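Local coordinates for protein toll-like receptor 6, Variable lymphocyte receptor B (Mus musculus, PDB 3A79) that probably senses microbial diacylated lipopeptides as a partner of TLR2, studied here as an ectodomain fused to part of a hagfish lymphocyte receptor, at residues L67-L78 and H94-L102; D127-L136 and I174-H182. One frame throughout, in Å; residues are numbered along the deposited sequence.

Contact 1: residues L67-L78 and H94-L102; sequences LRMPDISFLSEL and HVFLFNQDL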
loop_
_atom_site.group_PDB
_atom_site.type_symbol
_atom_site.label_atom_id
_atom_site.label_comp_id
_atom_site.label_asym_id
_atom_site.label_seq_id
_atom_site.Cartn_x
_atom_site.Cartn_y
_atom_site.Cartn_z
ATOM N N LEU B 67 -1.638 6.952 -55.635
ATOM C CA LEU B 67 -0.651 8.008 -55.514
ATOM C C LEU B 67 -0.032 8.264 -56.878
ATOM O O LEU B 67 0.965 7.635 -57.240
ATOM C CB LEU B 67 0.422 7.627 -54.487
ATOM C CG LEU B 67 1.576 8.605 -54.251
ATOM C CD1 LEU B 67 1.056 9.926 -53.741
ATOM C CD2 LEU B 67 2.594 8.032 -53.280
ATOM N N ARG B 68 -0.643 9.174 -57.638
ATOM C CA ARG B 68 -0.170 9.519 -58.978
ATOM C C ARG B 68 0.967 10.525 -58.906
ATOM O O ARG B 68 1.123 11.218 -57.900
ATOM C CB ARG B 68 -1.304 10.094 -59.825
ATOM C CG ARG B 68 -2.380 9.088 -60.188
ATOM C CD ARG B 68 -1.774 7.754 -60.617
ATOM N NE ARG B 68 -2.740 6.905 -61.311
ATOM C CZ ARG B 68 -2.745 5.577 -61.252
ATOM N NH1 ARG B 68 -1.843 4.937 -60.516
ATOM N NH2 ARG B 68 -3.662 4.889 -61.920
ATOM N N MET B 69 1.758 10.609 -59.970
ATOM C CA MET B 69 2.875 11.547 -59.994
ATOM C C MET B 69 2.424 12.993 -59.733
ATOM O O MET B 69 2.966 13.665 -58.847
ATOM C CB MET B 69 3.653 11.450 -61.312
ATOM C CG MET B 69 5.019 12.137 -61.291
ATOM S SD MET B 69 5.955 11.894 -62.817
ATOM C CE MET B 69 4.919 12.776 -63.981
ATOM N N PRO B 70 1.420 13.475 -60.490
ATOM C CA PRO B 70 1.022 14.877 -60.329
ATOM C C PRO B 70 0.551 15.158 -58.911
ATOM O O PRO B 70 0.340 16.320 -58.584
ATOM C CB PRO B 70 -0.145 15.034 -61.315
ATOM C CG PRO B 70 -0.036 13.884 -62.251
ATOM C CD PRO B 70 0.560 12.768 -61.455
ATOM N N ASP B 71 0.392 14.114 -58.098
ATOM C CA ASP B 71 0.006 14.268 -56.693
ATOM C C ASP B 71 1.149 14.765 -55.809
ATOM O O ASP B 71 0.896 15.423 -54.797
ATOM C CB ASP B 71 -0.527 12.952 -56.111
ATOM C CG ASP B 71 -1.941 12.644 -56.552
ATOM O OD1 ASP B 71 -2.351 13.148 -57.620
ATOM O OD2 ASP B 71 -2.637 11.894 -55.830
ATOM N N ILE B 72 2.393 14.440 -56.180
ATOM C CA ILE B 72 3.570 14.846 -55.397
ATOM C C ILE B 72 4.717 15.477 -56.206
ATOM O O ILE B 72 5.758 15.809 -55.639
ATOM C CB ILE B 72 4.164 13.678 -54.566
ATOM C CG1 ILE B 72 4.253 12.418 -55.421
ATOM C CG2 ILE B 72 3.378 13.426 -53.263
ATOM C CD1 ILE B 72 5.115 11.380 -54.806
ATOM N N SER B 73 4.525 15.645 -57.514
ATOM C CA SER B 73 5.523 16.283 -58.387
ATOM C C SER B 73 6.115 17.559 -57.801
ATOM O O SER B 73 7.327 17.764 -57.837
ATOM C CB SER B 73 4.911 16.642 -59.747
ATOM O OG SER B 73 4.288 15.538 -60.377
ATOM N N PHE B 74 5.240 18.423 -57.286
ATOM C CA PHE B 74 5.607 19.778 -56.857
ATOM C C PHE B 74 6.456 19.846 -55.579
ATOM O O PHE B 74 7.195 20.813 -55.375
ATOM C CB PHE B 74 4.348 20.641 -56.690
ATOM C CG PHE B 74 3.402 20.132 -55.636
ATOM C CD1 PHE B 74 3.384 20.698 -54.374
ATOM C CD2 PHE B 74 2.548 19.070 -55.902
ATOM C CE1 PHE B 74 2.529 20.224 -53.401
ATOM C CE2 PHE B 74 1.690 18.588 -54.931
ATOM C CZ PHE B 74 1.682 19.165 -53.679
ATOM N N LEU B 75 6.344 18.837 -54.718
ATOM C CA LEU B 75 7.081 18.830 -53.460
ATOM C C LEU B 75 8.519 18.393 -53.687
ATOM O O LEU B 75 8.954 17.373 -53.166
ATOM C CB LEU B 75 6.404 17.903 -52.456
ATOM C CG LEU B 75 4.951 18.265 -52.171
ATOM C CD1 LEU B 75 4.112 17.038 -51.878
ATOM C CD2 LEU B 75 4.888 19.260 -51.024
ATOM N N SER B 76 9.256 19.185 -54.453
ATOM C CA SER B 76 10.594 18.816 -54.902
ATOM C C SER B 76 11.602 18.610 -53.778
ATOM O O SER B 76 12.653 18.005 -53.991
ATOM C CB SER B 76 11.139 19.863 -55.880
ATOM O OG SER B 76 11.862 20.875 -55.195
ATOM N N GLU B 77 11.285 19.103 -52.586
ATOM C CA GLU B 77 12.243 19.094 -51.483
ATOM C C GLU B 77 11.959 17.990 -50.478
ATOM O O GLU B 77 12.697 17.834 -49.508
ATOM C CB GLU B 77 12.201 20.433 -50.751
ATOM C CG GLU B 77 13.558 21.015 -50.448
ATOM C CD GLU B 77 13.989 22.000 -51.512
ATOM O OE1 GLU B 77 13.990 23.212 -51.207
ATOM O OE2 GLU B 77 14.304 21.569 -52.649
ATOM N N LEU B 78 10.884 17.240 -50.718
ATOM C CA LEU B 78 10.390 16.221 -49.791
ATOM C C LEU B 78 11.465 15.218 -49.382
ATOM O O LEU B 78 12.117 14.627 -50.236
ATOM C CB LEU B 78 9.196 15.478 -50.407
ATOM C CG LEU B 78 8.396 14.633 -49.418
ATOM C CD1 LEU B 78 8.083 15.475 -48.209
ATOM C CD2 LEU B 78 7.116 14.124 -50.031
ATOM N N HIS B 94 7.915 5.069 -59.836
ATOM C CA HIS B 94 8.328 6.101 -60.785
ATOM C C HIS B 94 7.572 7.384 -60.450
ATOM O O HIS B 94 8.026 8.503 -60.709
ATOM C CB HIS B 94 8.068 5.660 -62.230
ATOM C CG HIS B 94 8.576 6.626 -63.256
ATOM N ND1 HIS B 94 9.918 6.773 -63.540
ATOM C CD2 HIS B 94 7.924 7.498 -64.063
ATOM C CE1 HIS B 94 10.071 7.692 -64.477
ATOM N NE2 HIS B 94 8.876 8.149 -64.811
ATOM N N VAL B 95 6.404 7.196 -59.857
ATOM C CA VAL B 95 5.600 8.284 -59.335
ATOM C C VAL B 95 6.438 9.337 -58.583
ATOM O O VAL B 95 6.146 10.528 -58.654
ATOM C CB VAL B 95 4.484 7.697 -58.448
ATOM C CG1 VAL B 95 4.309 8.491 -57.161
ATOM C CG2 VAL B 95 3.189 7.541 -59.255
ATOM N N PHE B 96 7.487 8.897 -57.888
ATOM C CA PHE B 96 8.375 9.801 -57.148
ATOM C C PHE B 96 9.484 10.433 -58.004
ATOM O O PHE B 96 10.519 10.851 -57.472
ATOM C CB PHE B 96 9.033 9.073 -55.973
ATOM C CG PHE B 96 8.067 8.461 -55.013
ATOM C CD1 PHE B 96 7.931 7.092 -54.929
ATOM C CD2 PHE B 96 7.304 9.251 -54.184
ATOM C CE1 PHE B 96 7.047 6.517 -54.039
ATOM C CE2 PHE B 96 6.406 8.684 -53.294
ATOM C CZ PHE B 96 6.279 7.312 -53.222
ATOM N N LEU B 97 9.279 10.512 -59.317
ATOM C CA LEU B 97 10.356 10.940 -60.209
ATOM C C LEU B 97 10.988 12.267 -59.791
ATOM O O LEU B 97 12.203 12.427 -59.875
ATOM C CB LEU B 97 9.889 10.993 -61.670
ATOM C CG LEU B 97 10.805 11.694 -62.694
ATOM C CD1 LEU B 97 12.271 11.292 -62.571
ATOM C CD2 LEU B 97 10.316 11.467 -64.120
ATOM N N PHE B 98 10.172 13.208 -59.321
ATOM C CA PHE B 98 10.661 14.564 -59.069
ATOM C C PHE B 98 11.038 14.855 -57.607
ATOM O O PHE B 98 11.569 15.928 -57.292
ATOM C CB PHE B 98 9.681 15.610 -59.623
ATOM C CG PHE B 98 9.585 15.615 -61.130
ATOM C CD1 PHE B 98 8.527 14.988 -61.776
ATOM C CD2 PHE B 98 10.558 16.239 -61.902
ATOM C CE1 PHE B 98 8.434 14.986 -63.168
ATOM C CE2 PHE B 98 10.474 16.241 -63.292
ATOM C CZ PHE B 98 9.408 15.614 -63.924
ATOM N N ASN B 99 10.779 13.895 -56.729
ATOM C CA ASN B 99 11.251 13.972 -55.353
ATOM C C ASN B 99 12.612 13.268 -55.215
ATOM O O ASN B 99 12.740 12.217 -54.582
ATOM C CB ASN B 99 10.222 13.374 -54.393
ATOM C CG ASN B 99 8.790 13.626 -54.836
ATOM O OD1 ASN B 99 8.337 13.123 -55.861
ATOM N ND2 ASN B 99 8.067 14.395 -54.048
ATOM N N GLN B 100 13.622 13.868 -55.837
ATOM C CA GLN B 100 15.002 13.397 -55.792
ATOM C C GLN B 100 15.604 13.322 -54.385
ATOM O O GLN B 100 16.741 12.897 -54.222
ATOM C CB GLN B 100 15.892 14.324 -56.635
ATOM C CG GLN B 100 15.432 14.536 -58.065
ATOM C CD GLN B 100 15.589 13.282 -58.911
ATOM O OE1 GLN B 100 16.064 12.247 -58.430
ATOM N NE2 GLN B 100 15.191 13.370 -60.179
ATOM N N ASP B 101 14.871 13.750 -53.369
ATOM C CA ASP B 101 15.478 13.889 -52.056
ATOM C C ASP B 101 14.808 12.986 -51.038
ATOM O O ASP B 101 15.201 12.951 -49.866
ATOM C CB ASP B 101 15.398 15.345 -51.584
ATOM C CG ASP B 101 16.428 16.241 -52.258
ATOM O OD1 ASP B 101 17.320 15.711 -52.958
ATOM O OD2 ASP B 101 16.342 17.477 -52.082
ATOM N N LEU B 102 13.791 12.259 -51.492
ATOM C CA LEU B 102 12.984 11.443 -50.599
ATOM C C LEU B 102 13.814 10.335 -49.951
ATOM O O LEU B 102 14.338 9.443 -50.644
ATOM C CB LEU B 102 11.783 10.868 -51.353
ATOM C CG LEU B 102 10.755 10.084 -50.533
ATOM C CD1 LEU B 102 9.957 10.978 -49.592
ATOM C CD2 LEU B 102 9.829 9.341 -51.476
#
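Two successive return loops of a leucine-rich-repeat coil meet where N99 hydrogen-bonds the backbone of I72. N99 ND2 donates to I72 O over 3.1 Å, with an N-H...O angle of 144°, and arrives above the carbonyl plane. L75 N reaches the same oxygen from the other face, which gives that carbonyl two donors. The N99 CG lies anti to its own carbonyl carbon (chi1 -35°), turning the amide across the I72 side chain and laying it alongside L78, whose CB is 4.0 Å from ND2.

Within the TLR6 part of the fusion, each loop leads into a strand of the solenoid, 80-82 or 104-106, by way of consecutive type I turns: I72 to L75 and L75 to L78 in one coil, F96 to N99 and N99 to L102 in the next. Just before the two strands, L78 and L102 lie side by side, pointing the same way, with L78 CG 4.0 Å from L102 CD1.

Apolar packing fills the opposite end. L67 CG rests 4.0 Å from V95 CG1, and the L67 side chain meets F96 at about a right angle, L67 CD2 lying 3.8 Å from F96 CZ. The F96 ring is held within its own loop between V95 CG1 on one face and L102 CD2 on the other, and it also touches L81 of strand 80-82. Nearer the surface, the M69 chain runs out with CG anti to the backbone N (chi1 -166°) and chi2 extended, which carries SD to the edge of the F98 ring, 5.1 Å from its centroid, a Met-aromatic contact, while L97 CB packs against the same sulfur.

Contact 2: residues D127-L136 and I174-H182; sequences DLSFNDFDVL and ILLDLVSYH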
loop_
_atom_site.group_PDB
_atom_site.type_symbol
_atom_site.label_atom_id
_atom_site.label_comp_id
_atom_site.label_asym_id
_atom_site.label_seq_id
_atom_site.Cartn_x
_atom_site.Cartn_y
_atom_site.Cartn_z
ATOM N N ASP B 127 9.216 1.438 -45.712
ATOM C CA ASP B 127 8.318 0.575 -44.953
ATOM C C ASP B 127 7.123 0.120 -45.784
ATOM O O ASP B 127 6.253 0.928 -46.116
ATOM C CB ASP B 127 7.834 1.281 -43.688
ATOM C CG ASP B 127 7.190 0.334 -42.708
ATOM O OD1 ASP B 127 6.778 -0.756 -43.131
ATOM O OD2 ASP B 127 7.092 0.676 -41.514
ATOM N N LEU B 128 7.104 -1.177 -46.111
ATOM C CA LEU B 128 5.987 -1.829 -46.804
ATOM C C LEU B 128 5.374 -2.944 -45.958
ATOM O O LEU B 128 4.747 -3.860 -46.482
ATOM C CB LEU B 128 6.441 -2.416 -48.143
ATOM C CG LEU B 128 7.397 -1.555 -48.956
ATOM C CD1 LEU B 128 7.938 -2.355 -50.104
ATOM C CD2 LEU B 128 6.700 -0.300 -49.443
ATOM N N SER B 129 5.562 -2.875 -44.648
ATOM C CA SER B 129 5.035 -3.911 -43.770
ATOM C C SER B 129 3.519 -3.801 -43.682
ATOM O O SER B 129 2.944 -2.788 -44.059
ATOM C CB SER B 129 5.679 -3.834 -42.382
ATOM O OG SER B 129 5.338 -2.626 -41.735
ATOM N N PHE B 130 2.880 -4.857 -43.200
ATOM C CA PHE B 130 1.430 -4.904 -43.051
ATOM C C PHE B 130 0.685 -4.473 -44.301
ATOM O O PHE B 130 -0.067 -3.505 -44.294
ATOM C CB PHE B 130 0.989 -4.100 -41.828
ATOM C CG PHE B 130 1.693 -4.507 -40.576
ATOM C CD1 PHE B 130 2.925 -3.958 -40.250
ATOM C CD2 PHE B 130 1.148 -5.467 -39.740
ATOM C CE1 PHE B 130 3.592 -4.346 -39.101
ATOM C CE2 PHE B 130 1.816 -5.865 -38.588
ATOM C CZ PHE B 130 3.036 -5.302 -38.268
ATOM N N ASN B 131 0.911 -5.194 -45.385
ATOM C CA ASN B 131 0.119 -5.014 -46.586
ATOM C C ASN B 131 -0.389 -6.364 -47.042
ATOM O O ASN B 131 -0.375 -7.323 -46.271
ATOM C CB ASN B 131 0.925 -4.345 -47.689
ATOM C CG ASN B 131 1.437 -2.995 -47.279
ATOM O OD1 ASN B 131 2.459 -2.891 -46.607
ATOM N ND2 ASN B 131 0.732 -1.948 -47.676
ATOM N N ASP B 132 -0.836 -6.443 -48.288
ATOM C CA ASP B 132 -1.412 -7.685 -48.772
ATOM C C ASP B 132 -0.573 -8.325 -49.873
ATOM O O ASP B 132 -1.098 -8.831 -50.857
ATOM C CB ASP B 132 -2.859 -7.480 -49.219
ATOM C CG ASP B 132 -3.772 -8.594 -48.736
ATOM O OD1 ASP B 132 -4.480 -8.371 -47.725
ATOM O OD2 ASP B 132 -3.758 -9.697 -49.338
ATOM N N PHE B 133 0.737 -8.315 -49.687
ATOM C CA PHE B 133 1.625 -8.959 -50.631
ATOM C C PHE B 133 1.525 -10.460 -50.511
ATOM O O PHE B 133 1.588 -11.009 -49.409
ATOM C CB PHE B 133 3.063 -8.521 -50.406
ATOM C CG PHE B 133 3.326 -7.120 -50.835
ATOM C CD1 PHE B 133 3.622 -6.136 -49.900
ATOM C CD2 PHE B 133 3.253 -6.775 -52.178
ATOM C CE1 PHE B 133 3.859 -4.839 -50.297
ATOM C CE2 PHE B 133 3.492 -5.481 -52.589
ATOM C CZ PHE B 133 3.794 -4.510 -51.647
ATOM N N ASP B 134 1.346 -11.103 -51.662
ATOM C CA ASP B 134 1.400 -12.546 -51.787
ATOM C C ASP B 134 2.795 -12.987 -51.358
ATOM O O ASP B 134 2.966 -13.681 -50.352
ATOM C CB ASP B 134 1.147 -12.935 -53.248
ATOM C CG ASP B 134 0.525 -14.317 -53.398
ATOM O OD1 ASP B 134 0.191 -14.698 -54.543
ATOM O OD2 ASP B 134 0.360 -15.022 -52.378
ATOM N N VAL B 135 3.799 -12.563 -52.120
ATOM C CA VAL B 135 5.177 -12.911 -51.817
ATOM C C VAL B 135 6.056 -11.668 -51.661
ATOM O O VAL B 135 5.845 -10.661 -52.336
ATOM C CB VAL B 135 5.763 -13.859 -52.890
ATOM C CG1 VAL B 135 6.479 -13.071 -53.981
ATOM C CG2 VAL B 135 6.708 -14.867 -52.238
ATOM N N LEU B 136 7.025 -11.744 -50.751
ATOM C CA LEU B 136 7.989 -10.663 -50.520
ATOM C C LEU B 136 8.350 -9.865 -51.785
ATOM O O LEU B 136 8.993 -10.398 -52.679
ATOM C CB LEU B 136 9.256 -11.255 -49.903
ATOM C CG LEU B 136 9.568 -11.010 -48.425
ATOM C CD1 LEU B 136 8.361 -10.479 -47.644
ATOM C CD2 LEU B 136 10.184 -12.259 -47.774
ATOM N N ILE B 174 15.058 -4.765 -40.135
ATOM C CA ILE B 174 14.167 -5.503 -41.013
ATOM C C ILE B 174 12.901 -5.798 -40.227
ATOM O O ILE B 174 12.894 -6.601 -39.294
ATOM C CB ILE B 174 14.796 -6.826 -41.522
ATOM C CG1 ILE B 174 15.999 -6.524 -42.415
ATOM C CG2 ILE B 174 13.768 -7.660 -42.291
ATOM C CD1 ILE B 174 16.318 -7.617 -43.384
ATOM N N LEU B 175 11.833 -5.104 -40.578
ATOM C CA LEU B 175 10.549 -5.373 -39.974
ATOM C C LEU B 175 9.799 -6.288 -40.925
ATOM O O LEU B 175 9.677 -5.988 -42.109
ATOM C CB LEU B 175 9.773 -4.074 -39.733
ATOM C CG LEU B 175 8.355 -4.370 -39.256
ATOM C CD1 LEU B 175 8.377 -4.972 -37.868
ATOM C CD2 LEU B 175 7.503 -3.154 -39.287
ATOM N N LEU B 176 9.308 -7.408 -40.407
ATOM C CA LEU B 176 8.652 -8.414 -41.234
ATOM C C LEU B 176 7.425 -8.986 -40.541
ATOM O O LEU B 176 7.495 -9.415 -39.389
ATOM C CB LEU B 176 9.638 -9.529 -41.525
ATOM C CG LEU B 176 9.225 -10.725 -42.363
ATOM C CD1 LEU B 176 8.481 -10.293 -43.619
ATOM C CD2 LEU B 176 10.498 -11.486 -42.706
ATOM N N ASP B 177 6.293 -8.988 -41.230
ATOM C CA ASP B 177 5.085 -9.468 -40.587
ATOM C C ASP B 177 4.415 -10.619 -41.316
ATOM O O ASP B 177 4.239 -10.613 -42.537
ATOM C CB ASP B 177 4.085 -8.351 -40.386
ATOM C CG ASP B 177 3.228 -8.136 -41.595
ATOM O OD1 ASP B 177 3.643 -7.350 -42.455
ATOM O OD2 ASP B 177 2.141 -8.744 -41.687
ATOM N N LEU B 178 4.014 -11.590 -40.512
ATOM C CA LEU B 178 3.464 -12.841 -40.967
ATOM C C LEU B 178 2.005 -12.868 -40.550
ATOM O O LEU B 178 1.478 -13.902 -40.138
ATOM C CB LEU B 178 4.185 -13.977 -40.249
ATOM C CG LEU B 178 5.682 -14.306 -40.352
ATOM C CD1 LEU B 178 5.852 -15.569 -41.154
ATOM C CD2 LEU B 178 6.549 -13.171 -40.887
ATOM N N VAL B 179 1.351 -11.718 -40.600
ATOM C CA VAL B 179 -0.064 -11.681 -40.277
ATOM C C VAL B 179 -0.809 -12.408 -41.392
ATOM O O VAL B 179 -1.715 -13.203 -41.134
ATOM C CB VAL B 179 -0.584 -10.240 -40.136
ATOM C CG1 VAL B 179 -2.013 -10.253 -39.681
ATOM C CG2 VAL B 179 0.251 -9.483 -39.141
ATOM N N SER B 180 -0.389 -12.152 -42.629
ATOM C CA SER B 180 -1.031 -12.726 -43.805
ATOM C C SER B 180 -0.762 -14.227 -43.975
ATOM O O SER B 180 -1.306 -14.857 -44.877
ATOM C CB SER B 180 -0.567 -11.980 -45.063
ATOM O OG SER B 180 -1.333 -10.816 -45.294
ATOM N N TYR B 181 0.062 -14.793 -43.097
ATOM C CA TYR B 181 0.620 -16.135 -43.288
ATOM C C TYR B 181 -0.186 -17.285 -42.683
ATOM O O TYR B 181 -0.522 -17.276 -41.506
ATOM C CB TYR B 181 2.055 -16.183 -42.751
ATOM C CG TYR B 181 2.590 -17.574 -42.508
ATOM C CD1 TYR B 181 3.481 -18.156 -43.400
ATOM C CD2 TYR B 181 2.213 -18.304 -41.383
ATOM C CE1 TYR B 181 3.984 -19.428 -43.181
ATOM C CE2 TYR B 181 2.705 -19.583 -41.160
ATOM C CZ TYR B 181 3.591 -20.139 -42.064
ATOM O OH TYR B 181 4.092 -21.404 -41.858
ATOM N N HIS B 182 -0.465 -18.290 -43.507
ATOM C CA HIS B 182 -1.118 -19.508 -43.059
ATOM C C HIS B 182 -0.169 -20.652 -43.380
ATOM O O HIS B 182 0.708 -20.490 -44.225
ATOM C CB HIS B 182 -2.469 -19.677 -43.765
ATOM C CG HIS B 182 -3.328 -18.444 -43.723
ATOM N ND1 HIS B 182 -4.061 -18.081 -42.611
ATOM C CD2 HIS B 182 -3.559 -17.484 -44.651
ATOM C CE1 HIS B 182 -4.707 -16.954 -42.858
ATOM N NE2 HIS B 182 -4.420 -16.570 -44.089
#
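Hydrogen bonding between the segments rests on D177 and the backbone of F130. F130 N donates to D177 OD1 over 2.7 Å at 155°, although the place of that oxygen is less certain. The other oxygen stays in its own segment: V179 N meets D177 OD2 on the anti side, closing an Asx turn. D127 forms the equivalent turn in the first segment, where its OD1 accepts both S129 N and S129 OG, the hydroxyl meeting the syn lone pair of OD1.

The two aspartates occupy like positions in the leucine-rich pattern of the TLR6 coils. Each is followed by a leucine, L128 or L178, in the LxL part of the repeat, and strand 150-154 runs between their two strands.

Ring contacts centre on F130. D177 CB lies over one face, 4.0 Å from the centroid, as a CH-pi contact, and the carboxylate is stacked almost parallel to the ring, 4° from its plane. L175 CD2 comes to the ring edge, 4.1 Å from F130 CE1, while V179 CG2 approaches F130 CE2 at 4.0 Å. H109 stacks on the F130 ring as well. Were F130 replaced by alanine, the backbone N-H would remain, but D177 CB, L175 and V179 would probably lose their shared aromatic partner.

Purely apolar packing lies deeper, where the L136 and L176 side chains cross at about a right angle, with L136 CD1 4.0 Å from L176 CD1, and L191 touches both leucines.

Contact 1 closes along the chain before contact 2 opens, and both belong to the TLR6 part of the fusion, on the same side of the chain's centre. Their centres are 25 Å apart and their nearest atoms about 8 Å, with no touch. The parallel strands of the solenoid connect them: 80-82 and 104-106 follow the loops of contact 1, and 125-127, 150-154 and 171-178 come next in order. Contact 1 joins return loops of successive coils, whereas contact 2 reaches past one strand to the next. The pair illustrates how a repeat protein is built from serial local contacts, each tying a coil to a near neighbour.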